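Local structure of type II 3-hydroxyacyl-CoA dehydrogenase (Thermus thermophilus, 1UAY) at residues A21-Y27 / L218-E222; P66-V70 / A112-M116; V176-F181 / L207-Y213. The protein probably catalyses the NAD-dependent oxidation of 3-hydroxyacyl-CoA to 3-ketoacyl-CoA in fatty acid beta-oxidation, and binds adenosine in a Rossmann-fold pocket. All coordinates share one frame. Where two conformers were deposited one is given. Residues are numbered along the deposited sequence.

Contact 1 (A21-Y27 / L218-E222)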
ATOM      1  N   ALA A  21     -21.641   8.410 -20.612  1.00  8.05           N
ATOM      2  CA  ALA A  21     -22.422   8.005 -19.446  1.00  8.35           C
ATOM      3  C   ALA A  21     -22.934   9.229 -18.693  1.00  8.17           C
ATOM      4  O   ALA A  21     -24.071   9.249 -18.222  1.00 10.40           O
ATOM      5  CB  ALA A  21     -21.577   7.141 -18.525  1.00  9.84           C
ATOM      6  N   LEU A  22     -22.094  10.251 -18.578  1.00  8.15           N
ATOM      7  CA  LEU A  22     -22.496  11.470 -17.888  1.00  7.69           C
ATOM      8  C   LEU A  22     -23.595  12.182 -18.667  1.00  8.91           C
ATOM      9  O   LEU A  22     -24.531  12.728 -18.081  1.00  9.17           O
ATOM     10  CB  LEU A  22     -21.285  12.389 -17.703  1.00  7.72           C
ATOM     11  CG  LEU A  22     -20.273  11.904 -16.660  1.00  7.82           C
ATOM     12  CD1 LEU A  22     -18.980  12.690 -16.785  1.00  9.16           C
ATOM     13  CD2 LEU A  22     -20.867  12.045 -15.263  1.00 10.23           C
ATOM     14  N   LYS A  23     -23.490  12.167 -19.992  1.00  9.23           N
ATOM     15  CA  LYS A  23     -24.501  12.805 -20.828  1.00  9.95           C
ATOM     16  C   LYS A  23     -25.840  12.096 -20.627  1.00 10.98           C
ATOM     17  O   LYS A  23     -26.875  12.740 -20.472  1.00 12.67           O
ATOM     18  CB  LYS A  23     -24.088  12.737 -22.302  1.00 11.16           C
ATOM     19  CG  LYS A  23     -25.061  13.417 -23.258  1.00 12.15           C
ATOM     20  CD  LYS A  23     -25.104  14.921 -23.033  1.00 17.19           C
ATOM     21  CE  LYS A  23     -26.123  15.594 -23.944  1.00 19.48           C
ATOM     22  NZ  LYS A  23     -25.846  15.345 -25.384  1.00 22.13           N
ATOM     23  N   ALA A  24     -25.813  10.765 -20.626  1.00 11.56           N
ATOM     24  CA  ALA A  24     -27.028   9.976 -20.441  1.00 11.84           C
ATOM     25  C   ALA A  24     -27.631  10.215 -19.059  1.00 13.10           C
ATOM     26  O   ALA A  24     -28.846  10.100 -18.875  1.00 13.92           O
ATOM     27  CB  ALA A  24     -26.720   8.499 -20.623  1.00 12.51           C
ATOM     28  N   ARG A  25     -26.777  10.548 -18.095  1.00 13.04           N
ATOM     29  CA  ARG A  25     -27.205  10.805 -16.723  1.00 14.26           C
ATOM     30  C   ARG A  25     -27.849  12.181 -16.580  1.00 14.11           C
ATOM     31  O   ARG A  25     -28.492  12.466 -15.570  1.00 15.84           O
ATOM     32  CB  ARG A  25     -26.008  10.692 -15.773  1.00 15.23           C
ATOM     33  CG  ARG A  25     -26.330  10.929 -14.301  1.00 18.87           C
ATOM     34  CD  ARG A  25     -27.197   9.820 -13.723  1.00 21.78           C
ATOM     35  NE  ARG A  25     -27.467  10.023 -12.302  1.00 23.52           N
ATOM     36  CZ  ARG A  25     -28.205  11.016 -11.814  1.00 25.12           C
ATOM     37  NH1 ARG A  25     -28.755  11.903 -12.633  1.00 25.50           N
ATOM     38  NH2 ARG A  25     -28.391  11.125 -10.504  1.00 26.08           N
ATOM     39  N   GLY A  26     -27.668  13.036 -17.583  1.00 12.87           N
ATOM     40  CA  GLY A  26     -28.263  14.359 -17.534  1.00 13.06           C
ATOM     41  C   GLY A  26     -27.296  15.527 -17.444  1.00 11.39           C
ATOM     42  O   GLY A  26     -27.721  16.681 -17.408  1.00 13.13           O
ATOM     43  N   TYR A  27     -25.999  15.247 -17.401  1.00 10.25           N
ATOM     44  CA  TYR A  27     -25.012  16.317 -17.326  1.00 10.28           C
ATOM     45  C   TYR A  27     -24.821  16.992 -18.678  1.00 10.53           C
ATOM     46  O   TYR A  27     -24.993  16.364 -19.723  1.00 10.68           O
ATOM     47  CB  TYR A  27     -23.643  15.781 -16.883  1.00  9.59           C
ATOM     48  CG  TYR A  27     -23.523  15.431 -15.419  1.00  8.81           C
ATOM     49  CD1 TYR A  27     -23.940  14.192 -14.940  1.00  9.06           C
ATOM     50  CD2 TYR A  27     -22.984  16.343 -14.513  1.00  9.73           C
ATOM     51  CE1 TYR A  27     -23.820  13.867 -13.586  1.00  9.46           C
ATOM     52  CE2 TYR A  27     -22.862  16.030 -13.165  1.00  9.98           C
ATOM     53  CZ  TYR A  27     -23.279  14.793 -12.707  1.00  9.89           C
ATOM     54  OH  TYR A  27     -23.151  14.483 -11.371  1.00 11.76           O
ATOM     55  N   LEU A 218     -19.312   7.126 -12.386  1.00  7.32           N
ATOM     56  CA  LEU A 218     -20.626   7.619 -11.989  1.00  8.11           C
ATOM     57  C   LEU A 218     -20.969   7.234 -10.549  1.00  7.63           C
ATOM     58  O   LEU A 218     -21.606   7.975  -9.810  1.00  8.91           O
ATOM     59  CB  LEU A 218     -21.673   7.035 -12.939  1.00  9.27           C
ATOM     60  CG  LEU A 218     -22.057   8.018 -14.045  1.00 11.70           C
ATOM     61  CD1 LEU A 218     -20.903   8.263 -15.017  1.00 14.10           C
ATOM     62  CD2 LEU A 218     -23.234   7.533 -14.892  1.00 15.94           C
ATOM     63  N   HIS A 219     -20.539   6.064 -10.085  1.00  7.06           N
ATOM     64  CA  HIS A 219     -20.818   5.712  -8.703  1.00  6.39           C
ATOM     65  C   HIS A 219     -20.059   6.646  -7.769  1.00  7.27           C
ATOM     66  O   HIS A 219     -20.582   7.065  -6.740  1.00  7.48           O
ATOM     67  CB  HIS A 219     -20.426   4.273  -8.378  1.00  7.41           C
ATOM     68  CG  HIS A 219     -20.699   3.910  -6.952  1.00  7.10           C
ATOM     69  ND1 HIS A 219     -21.975   3.876  -6.433  1.00  8.82           N
ATOM     70  CD2 HIS A 219     -19.863   3.682  -5.912  1.00  7.01           C
ATOM     71  CE1 HIS A 219     -21.913   3.650  -5.133  1.00  7.91           C
ATOM     72  NE2 HIS A 219     -20.643   3.530  -4.790  1.00  8.99           N
ATOM     73  N   ILE A 220     -18.819   6.969  -8.120  1.00  6.34           N
ATOM     74  CA  ILE A 220     -18.031   7.873  -7.292  1.00  7.84           C
ATOM     75  C   ILE A 220     -18.778   9.200  -7.153  1.00  7.10           C
ATOM     76  O   ILE A 220     -18.867   9.762  -6.062  1.00  7.63           O
ATOM     77  CB  ILE A 220     -16.633   8.107  -7.902  1.00  7.39           C
ATOM     78  CG1 ILE A 220     -15.814   6.816  -7.802  1.00  8.91           C
ATOM     79  CG2 ILE A 220     -15.929   9.259  -7.186  1.00  8.65           C
ATOM     80  CD1 ILE A 220     -14.559   6.807  -8.645  1.00  9.10           C
ATOM     81  N   LEU A 221     -19.334   9.694  -8.254  1.00  7.42           N
ATOM     82  CA  LEU A 221     -20.070  10.954  -8.208  1.00  8.05           C
ATOM     83  C   LEU A 221     -21.289  10.879  -7.291  1.00  8.86           C
ATOM     84  O   LEU A 221     -21.651  11.868  -6.651  1.00 10.31           O
ATOM     85  CB  LEU A 221     -20.518  11.359  -9.615  1.00  8.79           C
ATOM     86  CG  LEU A 221     -19.403  11.687 -10.610  1.00 10.41           C
ATOM     87  CD1 LEU A 221     -20.022  11.989 -11.962  1.00 11.50           C
ATOM     88  CD2 LEU A 221     -18.582  12.871 -10.116  1.00 11.79           C
ATOM     89  N   GLU A 222     -21.915   9.708  -7.225  1.00  8.25           N
ATOM     90  CA  GLU A 222     -23.109   9.512  -6.407  1.00 10.18           C
ATOM     91  C   GLU A 222     -22.878   9.074  -4.966  1.00 10.58           C
ATOM     92  O   GLU A 222     -23.832   8.988  -4.192  1.00 11.57           O
ATOM     93  CB  GLU A 222     -24.038   8.493  -7.075  1.00 13.95           C
ATOM     94  CG  GLU A 222     -24.804   9.020  -8.271  1.00 21.31           C
ATOM     95  CD  GLU A 222     -25.713   7.971  -8.877  1.00 24.88           C
ATOM     96  OE1 GLU A 222     -26.619   8.342  -9.652  1.00 29.51           O
ATOM     97  OE2 GLU A 222     -25.519   6.770  -8.584  1.00 27.15           O
TER
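The C-terminal ends of helices 13-25 and 210-222 lean together across one face of the Rossmann sheet, their local axes 11.9 Å apart at closest approach and 49° from parallel. At that spacing side chains must bridge the gap, and the leucines do so. Leu218 takes an unusual conformation, with chi1 at -98° between wells and chi2 near p. This places its CD1 3.7 Å from Ala21 CB and 3.8 Å from Leu22 CD2, while its CD2 lies 4.3 Å from Arg25 CB. Leu22 and Leu221 share the common mt rotamer and meet tip to tip, Leu22 CD2 to Leu221 CD1 at 3.4 Å. Leu221 CD1 is also 4.0 Å from Tyr27 OH, and both side chains rest on Ala69 of strand 67-72 beneath. Tyr27 reaches this position because Gly26, at positive phi, ends its helix in a Schellman motif, in which Tyr27 N bonds to Leu22 O (3.0 Å) and Gly26 N to Lys23 O (3.0 Å). At the solvent-facing margin, Arg25 (chi1 t, chi2 p) curls its guanidinium toward the extended mt side chain of Glu222. Arg25 NE donates to Glu222 OE1 at 3.3 Å in a salt bridge, supplemented by a weak bond from Arg25 NH2 to the same oxygen at 3.4 Å. His219 faces another way, stacking on His219 of the second subunit. The chemistry therefore grades from buried hydrocarbon near the sheet to charge at the surface: most of the covered area belongs to the leucines, Ala21 and Tyr27, while the rather long salt bridge closes the exposed edge.

Contact 2 (P66-V70 / A112-M116)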
ATOM      1  N   PRO A  66     -23.625  24.979 -13.825  1.00  9.02           N
ATOM      2  CA  PRO A  66     -22.566  24.908 -12.812  1.00  8.80           C
ATOM      3  C   PRO A  66     -21.756  23.616 -12.944  1.00  8.92           C
ATOM      4  O   PRO A  66     -22.319  22.522 -13.017  1.00  9.06           O
ATOM      5  CB  PRO A  66     -23.341  24.991 -11.499  1.00 10.68           C
ATOM      6  CG  PRO A  66     -24.532  25.831 -11.873  1.00 11.08           C
ATOM      7  CD  PRO A  66     -24.934  25.247 -13.202  1.00  9.66           C
ATOM      8  N   LEU A  67     -20.436  23.760 -12.984  1.00  8.60           N
ATOM      9  CA  LEU A  67     -19.533  22.620 -13.131  1.00  7.45           C
ATOM     10  C   LEU A  67     -19.456  21.784 -11.860  1.00  9.30           C
ATOM     11  O   LEU A  67     -19.004  22.262 -10.823  1.00 10.33           O
ATOM     12  CB  LEU A  67     -18.132  23.105 -13.511  1.00  8.31           C
ATOM     13  CG  LEU A  67     -17.054  22.031 -13.680  1.00  7.04           C
ATOM     14  CD1 LEU A  67     -17.466  21.044 -14.769  1.00  7.99           C
ATOM     15  CD2 LEU A  67     -15.728  22.693 -14.030  1.00 10.44           C
ATOM     16  N   PHE A  68     -19.881  20.527 -11.957  1.00  7.89           N
ATOM     17  CA  PHE A  68     -19.885  19.629 -10.811  1.00  7.12           C
ATOM     18  C   PHE A  68     -18.921  18.454 -10.952  1.00  7.72           C
ATOM     19  O   PHE A  68     -18.163  18.154 -10.029  1.00  8.99           O
ATOM     20  CB  PHE A  68     -21.302  19.085 -10.586  1.00  8.27           C
ATOM     21  CG  PHE A  68     -21.434  18.226  -9.358  1.00 10.17           C
ATOM     22  CD1 PHE A  68     -21.714  18.797  -8.124  1.00 10.24           C
ATOM     23  CD2 PHE A  68     -21.256  16.849  -9.434  1.00 10.61           C
ATOM     24  CE1 PHE A  68     -21.816  18.009  -6.977  1.00 11.02           C
ATOM     25  CE2 PHE A  68     -21.353  16.050  -8.294  1.00 10.97           C
ATOM     26  CZ  PHE A  68     -21.635  16.633  -7.064  1.00 11.32           C
ATOM     27  N   ALA A  69     -18.947  17.790 -12.105  1.00  7.75           N
ATOM     28  CA  ALA A  69     -18.099  16.624 -12.326  1.00  8.10           C
ATOM     29  C   ALA A  69     -16.938  16.884 -13.262  1.00  7.88           C
ATOM     30  O   ALA A  69     -17.119  17.384 -14.372  1.00  7.68           O
ATOM     31  CB  ALA A  69     -18.939  15.470 -12.865  1.00  9.67           C
ATOM     32  N   VAL A  70     -15.741  16.540 -12.803  1.00  7.47           N
ATOM     33  CA  VAL A  70     -14.537  16.700 -13.600  1.00  7.42           C
ATOM     34  C   VAL A  70     -13.859  15.339 -13.638  1.00  7.40           C
ATOM     35  O   VAL A  70     -13.584  14.742 -12.595  1.00  8.01           O
ATOM     36  CB  VAL A  70     -13.570  17.729 -12.976  1.00  7.32           C
ATOM     37  CG1 VAL A  70     -12.326  17.864 -13.841  1.00  9.19           C
ATOM     38  CG2 VAL A  70     -14.266  19.071 -12.828  1.00  9.89           C
ATOM     39  N   ALA A 112      -9.963  23.556 -12.458  1.00  6.87           N
ATOM     40  CA  ALA A 112     -11.366  23.224 -12.257  1.00  7.19           C
ATOM     41  C   ALA A 112     -11.762  23.557 -10.818  1.00  6.86           C
ATOM     42  O   ALA A 112     -12.804  24.165 -10.577  1.00  8.09           O
ATOM     43  CB  ALA A 112     -11.609  21.742 -12.544  1.00  7.65           C
ATOM     44  N   ALA A 113     -10.926  23.174  -9.859  1.00  7.16           N
ATOM     45  CA  ALA A 113     -11.236  23.445  -8.460  1.00  7.30           C
ATOM     46  C   ALA A 113     -11.396  24.941  -8.191  1.00  7.12           C
ATOM     47  O   ALA A 113     -12.333  25.352  -7.503  1.00  7.41           O
ATOM     48  CB  ALA A 113     -10.160  22.854  -7.556  1.00  7.28           C
ATOM     49  N   TRP A 114     -10.498  25.758  -8.733  1.00  6.46           N
ATOM     50  CA  TRP A 114     -10.589  27.201  -8.529  1.00  6.71           C
ATOM     51  C   TRP A 114     -11.908  27.728  -9.096  1.00  7.12           C
ATOM     52  O   TRP A 114     -12.585  28.541  -8.466  1.00  7.75           O
ATOM     53  CB  TRP A 114      -9.395  27.909  -9.190  1.00  7.85           C
ATOM     54  CG  TRP A 114      -9.412  29.409  -9.053  1.00  8.04           C
ATOM     55  CD1 TRP A 114      -9.727  30.317 -10.025  1.00 10.11           C
ATOM     56  CD2 TRP A 114      -9.135  30.170  -7.870  1.00  9.67           C
ATOM     57  NE1 TRP A 114      -9.665  31.595  -9.521  1.00 10.44           N
ATOM     58  CE2 TRP A 114      -9.305  31.534  -8.200  1.00  9.92           C
ATOM     59  CE3 TRP A 114      -8.762  29.833  -6.563  1.00 10.13           C
ATOM     60  CZ2 TRP A 114      -9.114  32.563  -7.267  1.00 11.07           C
ATOM     61  CZ3 TRP A 114      -8.573  30.856  -5.636  1.00 11.89           C
ATOM     62  CH2 TRP A 114      -8.750  32.203  -5.995  1.00 13.46           C
ATOM     63  N   ALA A 115     -12.280  27.247 -10.279  1.00  6.91           N
ATOM     64  CA  ALA A 115     -13.513  27.681 -10.932  1.00  7.49           C
ATOM     65  C   ALA A 115     -14.790  27.220 -10.229  1.00  8.65           C
ATOM     66  O   ALA A 115     -15.829  27.879 -10.327  1.00  9.58           O
ATOM     67  CB  ALA A 115     -13.519  27.203 -12.381  1.00  8.39           C
ATOM     68  N   MET A 116     -14.711  26.097  -9.520  1.00  7.75           N
ATOM     69  CA  MET A 116     -15.868  25.535  -8.823  1.00  8.02           C
ATOM     70  C   MET A 116     -15.991  25.984  -7.370  1.00  7.94           C
ATOM     71  O   MET A 116     -17.008  25.724  -6.727  1.00  7.43           O
ATOM     72  CB  MET A 116     -15.793  24.000  -8.818  1.00  8.84           C
ATOM     73  CG  MET A 116     -16.001  23.312 -10.160  0.50  9.62           C
ATOM     74  SD  MET A 116     -16.239  21.522  -9.969  0.50 11.34           S
ATOM     75  CE  MET A 116     -14.569  20.995  -9.601  0.50 11.11           C
TER
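This is buried, apolar strand-on-helix packing within a beta-alpha-beta unit of the Rossmann fold: strand 67-72 lies against the last turns of helix 91-116, which leads on to the adjacent parallel strand 128-133. The short axes run nearly antiparallel, at 160° and 9.1 Å apart, as expected for a helix returning along the strand that precedes it. Leu67 and Val70 both point their CA-to-CB bonds at the helix. That three-residue spacing follows a break in the extended backbone at Phe68, whose psi is -47° and whose ring turns to the other side. Small Ala112 lets the surfaces close, with its CB 3.8 Å from Val70 CG2 and 4.5 Å from Leu67 CD2. Four residues on, at the helix terminus, Met116 extends its mtm side chain over the strand; of its two modelled conformers, the one described sets CE 3.8 Å from Val70 CG2. Helix 51-64 adds Val58 and Ala61 to the surroundings of Leu67, and Ile130 of strand 128-133 touches both Val70 and Met116. The tightest approach is made by sulfur, Met116 SD lying 3.8 Å from Leu67 CG and only 3.0 Å from the carbonyl oxygen Leu67 O.

Contact 3 (V176-F181 / L207-Y213); sequences VAPGLF and LGRPEEY
Strand residues Val176 to Pro178 are extended; Gly179 (phi/psi -90/-130) and Leu180 (-87/111) then carry the chain to Phe181, facing the extended residues Leu207 to Arg209 and the first turn of helix 210-222. The register pairs Phe181 with Gly208 (CA atoms 4.7 Å apart) and Pro178 with Tyr213 (7.6 Å). Gly208 N donates a nearly straight 2.8 Å hydrogen bond to Leu180 O. Phe181 (chi1 m, chi2 74°) swings its ring into the hollow beside Gly208, whose CA sits over one face, 3.7 Å from the ring centroid, in a CH-pi contact; a CB there would clash with Phe181 CE2. The ring edge abuts Arg209 O, 3.2 Å from Phe181 CE2. Leu180 CD2 meets Leu207 CD2 at 3.3 Å, while Tyr213, with chi1 t, fills the space over the strand, its CE2 3.9 Å from Val176 CG1 and its CD2 4.2 Å from Pro178 CG. Arg209 is the N-cap residue, and its N bonds to Glu212 OE1 (2.8 Å). Pro178-Gly179 matches the Pro-Gly motif of short-chain dehydrogenases. Leu14 of helix 13-25 and Leu233 of strand 230-233 enclose Phe181 and Tyr213, whose hydroxyl bonds to Thr133 of strand 128-133.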
ATOM      1  N   VAL A 176      -9.171   6.743  -9.941  1.00  6.12           N
ATOM      2  CA  VAL A 176      -9.477   5.399 -10.409  1.00  6.56           C
ATOM      3  C   VAL A 176      -8.181   4.890 -11.025  1.00  6.62           C
ATOM      4  O   VAL A 176      -7.551   5.600 -11.807  1.00  7.05           O
ATOM      5  CB  VAL A 176     -10.563   5.400 -11.506  1.00  6.17           C
ATOM      6  CG1 VAL A 176     -10.721   3.998 -12.086  1.00  6.91           C
ATOM      7  CG2 VAL A 176     -11.879   5.880 -10.930  1.00  7.34           C
ATOM      8  N   ALA A 177      -7.767   3.681 -10.655  1.00  6.77           N
ATOM      9  CA  ALA A 177      -6.548   3.088 -11.205  1.00  6.94           C
ATOM     10  C   ALA A 177      -6.947   1.884 -12.056  1.00  7.55           C
ATOM     11  O   ALA A 177      -7.086   0.766 -11.551  1.00  7.71           O
ATOM     12  CB  ALA A 177      -5.608   2.653 -10.080  1.00  7.83           C
ATOM     13  N   PRO A 178      -7.151   2.101 -13.364  1.00  7.28           N
ATOM     14  CA  PRO A 178      -7.540   1.002 -14.244  1.00  7.05           C
ATOM     15  C   PRO A 178      -6.447  -0.030 -14.458  1.00  7.14           C
ATOM     16  O   PRO A 178      -5.254   0.280 -14.408  1.00  7.65           O
ATOM     17  CB  PRO A 178      -7.879   1.701 -15.562  1.00  8.23           C
ATOM     18  CG  PRO A 178      -8.180   3.119 -15.159  1.00  9.66           C
ATOM     19  CD  PRO A 178      -7.152   3.378 -14.094  1.00  7.52           C
ATOM     20  N   GLY A 179      -6.886  -1.259 -14.696  1.00  7.87           N
ATOM     21  CA  GLY A 179      -5.973  -2.338 -15.006  1.00  8.38           C
ATOM     22  C   GLY A 179      -5.846  -2.314 -16.519  1.00  9.66           C
ATOM     23  O   GLY A 179      -5.643  -1.251 -17.105  1.00 10.29           O
ATOM     24  N   LEU A 180      -6.005  -3.462 -17.164  1.00  8.61           N
ATOM     25  CA  LEU A 180      -5.873  -3.521 -18.614  1.00  9.33           C
ATOM     26  C   LEU A 180      -7.165  -3.221 -19.370  1.00  9.19           C
ATOM     27  O   LEU A 180      -8.120  -3.999 -19.332  1.00  9.18           O
ATOM     28  CB  LEU A 180      -5.350  -4.894 -19.036  1.00 10.63           C
ATOM     29  CG  LEU A 180      -4.673  -4.968 -20.406  0.50 10.13           C
ATOM     30  CD1 LEU A 180      -3.408  -4.121 -20.400  0.50 11.25           C
ATOM     31  CD2 LEU A 180      -4.331  -6.413 -20.729  0.50 11.09           C
ATOM     32  N   PHE A 181      -7.178  -2.075 -20.046  1.00  9.71           N
ATOM     33  CA  PHE A 181      -8.308  -1.631 -20.857  1.00 11.00           C
ATOM     34  C   PHE A 181      -7.719  -1.209 -22.200  1.00 12.72           C
ATOM     35  O   PHE A 181      -6.506  -1.249 -22.392  1.00 13.73           O
ATOM     36  CB  PHE A 181      -9.002  -0.403 -20.250  1.00 10.25           C
ATOM     37  CG  PHE A 181      -9.866  -0.696 -19.055  1.00  9.70           C
ATOM     38  CD1 PHE A 181      -9.302  -0.991 -17.819  1.00 10.00           C
ATOM     39  CD2 PHE A 181     -11.252  -0.628 -19.159  1.00  9.44           C
ATOM     40  CE1 PHE A 181     -10.109  -1.207 -16.701  1.00 10.37           C
ATOM     41  CE2 PHE A 181     -12.068  -0.843 -18.050  1.00 10.62           C
ATOM     42  CZ  PHE A 181     -11.495  -1.133 -16.818  1.00  9.96           C
ATOM     43  N   LEU A 207      -9.964  -7.860 -21.411  1.00 11.09           N
ATOM     44  CA  LEU A 207      -9.687  -6.440 -21.270  1.00 11.77           C
ATOM     45  C   LEU A 207     -10.940  -5.838 -20.650  1.00 11.05           C
ATOM     46  O   LEU A 207     -12.050  -6.314 -20.893  1.00 11.22           O
ATOM     47  CB  LEU A 207      -9.453  -5.796 -22.637  1.00 13.57           C
ATOM     48  CG  LEU A 207      -8.215  -6.221 -23.422  1.00 15.65           C
ATOM     49  CD1 LEU A 207      -8.228  -5.555 -24.791  1.00 17.70           C
ATOM     50  CD2 LEU A 207      -6.968  -5.836 -22.649  1.00 16.60           C
ATOM     51  N   GLY A 208     -10.771  -4.802 -19.837  1.00 10.46           N
ATOM     52  CA  GLY A 208     -11.927  -4.166 -19.245  1.00 10.68           C
ATOM     53  C   GLY A 208     -12.691  -3.430 -20.331  1.00 11.00           C
ATOM     54  O   GLY A 208     -12.118  -3.050 -21.353  1.00 10.86           O
ATOM     55  N   ARG A 209     -13.987  -3.246 -20.116  1.00 11.09           N
ATOM     56  CA  ARG A 209     -14.835  -2.541 -21.065  1.00 11.63           C
ATOM     57  C   ARG A 209     -14.882  -1.085 -20.624  1.00 11.55           C
ATOM     58  O   ARG A 209     -14.980  -0.797 -19.432  1.00 10.55           O
ATOM     59  CB  ARG A 209     -16.242  -3.140 -21.050  1.00 13.00           C
ATOM     60  CG  ARG A 209     -16.280  -4.600 -21.469  1.00 14.24           C
ATOM     61  CD  ARG A 209     -17.578  -5.269 -21.060  1.00 16.24           C
ATOM     62  NE  ARG A 209     -17.617  -6.657 -21.508  1.00 17.95           N
ATOM     63  CZ  ARG A 209     -18.552  -7.532 -21.154  1.00 19.69           C
ATOM     64  NH1 ARG A 209     -19.532  -7.166 -20.339  1.00 20.51           N
ATOM     65  NH2 ARG A 209     -18.503  -8.773 -21.615  1.00 20.35           N
ATOM     66  N   PRO A 210     -14.801  -0.143 -21.577  1.00 11.16           N
ATOM     67  CA  PRO A 210     -14.840   1.279 -21.215  1.00 11.81           C
ATOM     68  C   PRO A 210     -16.042   1.625 -20.333  1.00 10.63           C
ATOM     69  O   PRO A 210     -15.942   2.456 -19.429  1.00 10.07           O
ATOM     70  CB  PRO A 210     -14.896   1.973 -22.571  1.00 12.94           C
ATOM     71  CG  PRO A 210     -14.119   1.037 -23.455  1.00 14.64           C
ATOM     72  CD  PRO A 210     -14.647  -0.313 -23.032  1.00 12.97           C
ATOM     73  N   GLU A 211     -17.172   0.977 -20.595  1.00 10.36           N
ATOM     74  CA  GLU A 211     -18.391   1.215 -19.831  1.00 10.96           C
ATOM     75  C   GLU A 211     -18.243   0.851 -18.353  1.00  9.96           C
ATOM     76  O   GLU A 211     -18.940   1.408 -17.502  1.00 10.32           O
ATOM     77  CB  GLU A 211     -19.561   0.438 -20.447  1.00 12.92           C
ATOM     78  CG  GLU A 211     -19.892   0.855 -21.876  1.00 17.67           C
ATOM     79  CD  GLU A 211     -19.197   0.004 -22.927  1.00 19.76           C
ATOM     80  OE1 GLU A 211     -18.041  -0.406 -22.711  1.00 19.30           O
ATOM     81  OE2 GLU A 211     -19.813  -0.246 -23.986  1.00 24.06           O
ATOM     82  N   GLU A 212     -17.343  -0.081 -18.047  1.00  8.26           N
ATOM     83  CA  GLU A 212     -17.118  -0.490 -16.662  1.00  8.45           C
ATOM     84  C   GLU A 212     -16.363   0.609 -15.915  1.00  7.99           C
ATOM     85  O   GLU A 212     -16.579   0.824 -14.722  1.00  8.61           O
ATOM     86  CB  GLU A 212     -16.376  -1.833 -16.632  1.00  9.35           C
ATOM     87  CG  GLU A 212     -17.247  -2.949 -17.228  1.00 11.34           C
ATOM     88  CD  GLU A 212     -16.541  -4.285 -17.393  1.00 12.49           C
ATOM     89  OE1 GLU A 212     -15.410  -4.308 -17.916  1.00 11.59           O
ATOM     90  OE2 GLU A 212     -17.133  -5.322 -17.022  1.00 14.03           O
ATOM     91  N   TYR A 213     -15.488   1.316 -16.622  1.00  8.32           N
ATOM     92  CA  TYR A 213     -14.767   2.428 -16.023  1.00  7.73           C
ATOM     93  C   TYR A 213     -15.782   3.552 -15.804  1.00  7.73           C
ATOM     94  O   TYR A 213     -15.818   4.172 -14.744  1.00  7.71           O
ATOM     95  CB  TYR A 213     -13.643   2.892 -16.959  1.00  8.66           C
ATOM     96  CG  TYR A 213     -13.107   4.280 -16.671  1.00  7.86           C
ATOM     97  CD1 TYR A 213     -13.624   5.397 -17.328  1.00  8.52           C
ATOM     98  CD2 TYR A 213     -12.079   4.475 -15.754  1.00  8.10           C
ATOM     99  CE1 TYR A 213     -13.126   6.674 -17.081  1.00  8.38           C
ATOM    100  CE2 TYR A 213     -11.571   5.753 -15.501  1.00  8.70           C
ATOM    101  CZ  TYR A 213     -12.103   6.846 -16.171  1.00  8.36           C
ATOM    102  OH  TYR A 213     -11.607   8.108 -15.935  1.00  8.34           O
TER

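In the fold
Contact 2 pairs strand with helix on one face of the parallel sheet; contacts 1 and 3 lie on the other, contact 1 joining two helices and both using helix 210-222, at its C-terminal and N-terminal ends respectively. They touch where Ile220 CD1 meets Val176 CG2 at 3.6 Å. Contact 2 meets contact 1 through the sheet, with Leu221 CD1 3.8 Å from Ala69 CB, but stays about 8 Å from contact 3 at the nearest atoms. Chemistry follows position. Buried contact 2 has no hydrogen bond between its segments; contact 3, also buried, adds a backbone hydrogen bond and a CH-pi contact where loops meet; partly exposed contact 1 alone carries a salt bridge between its segments.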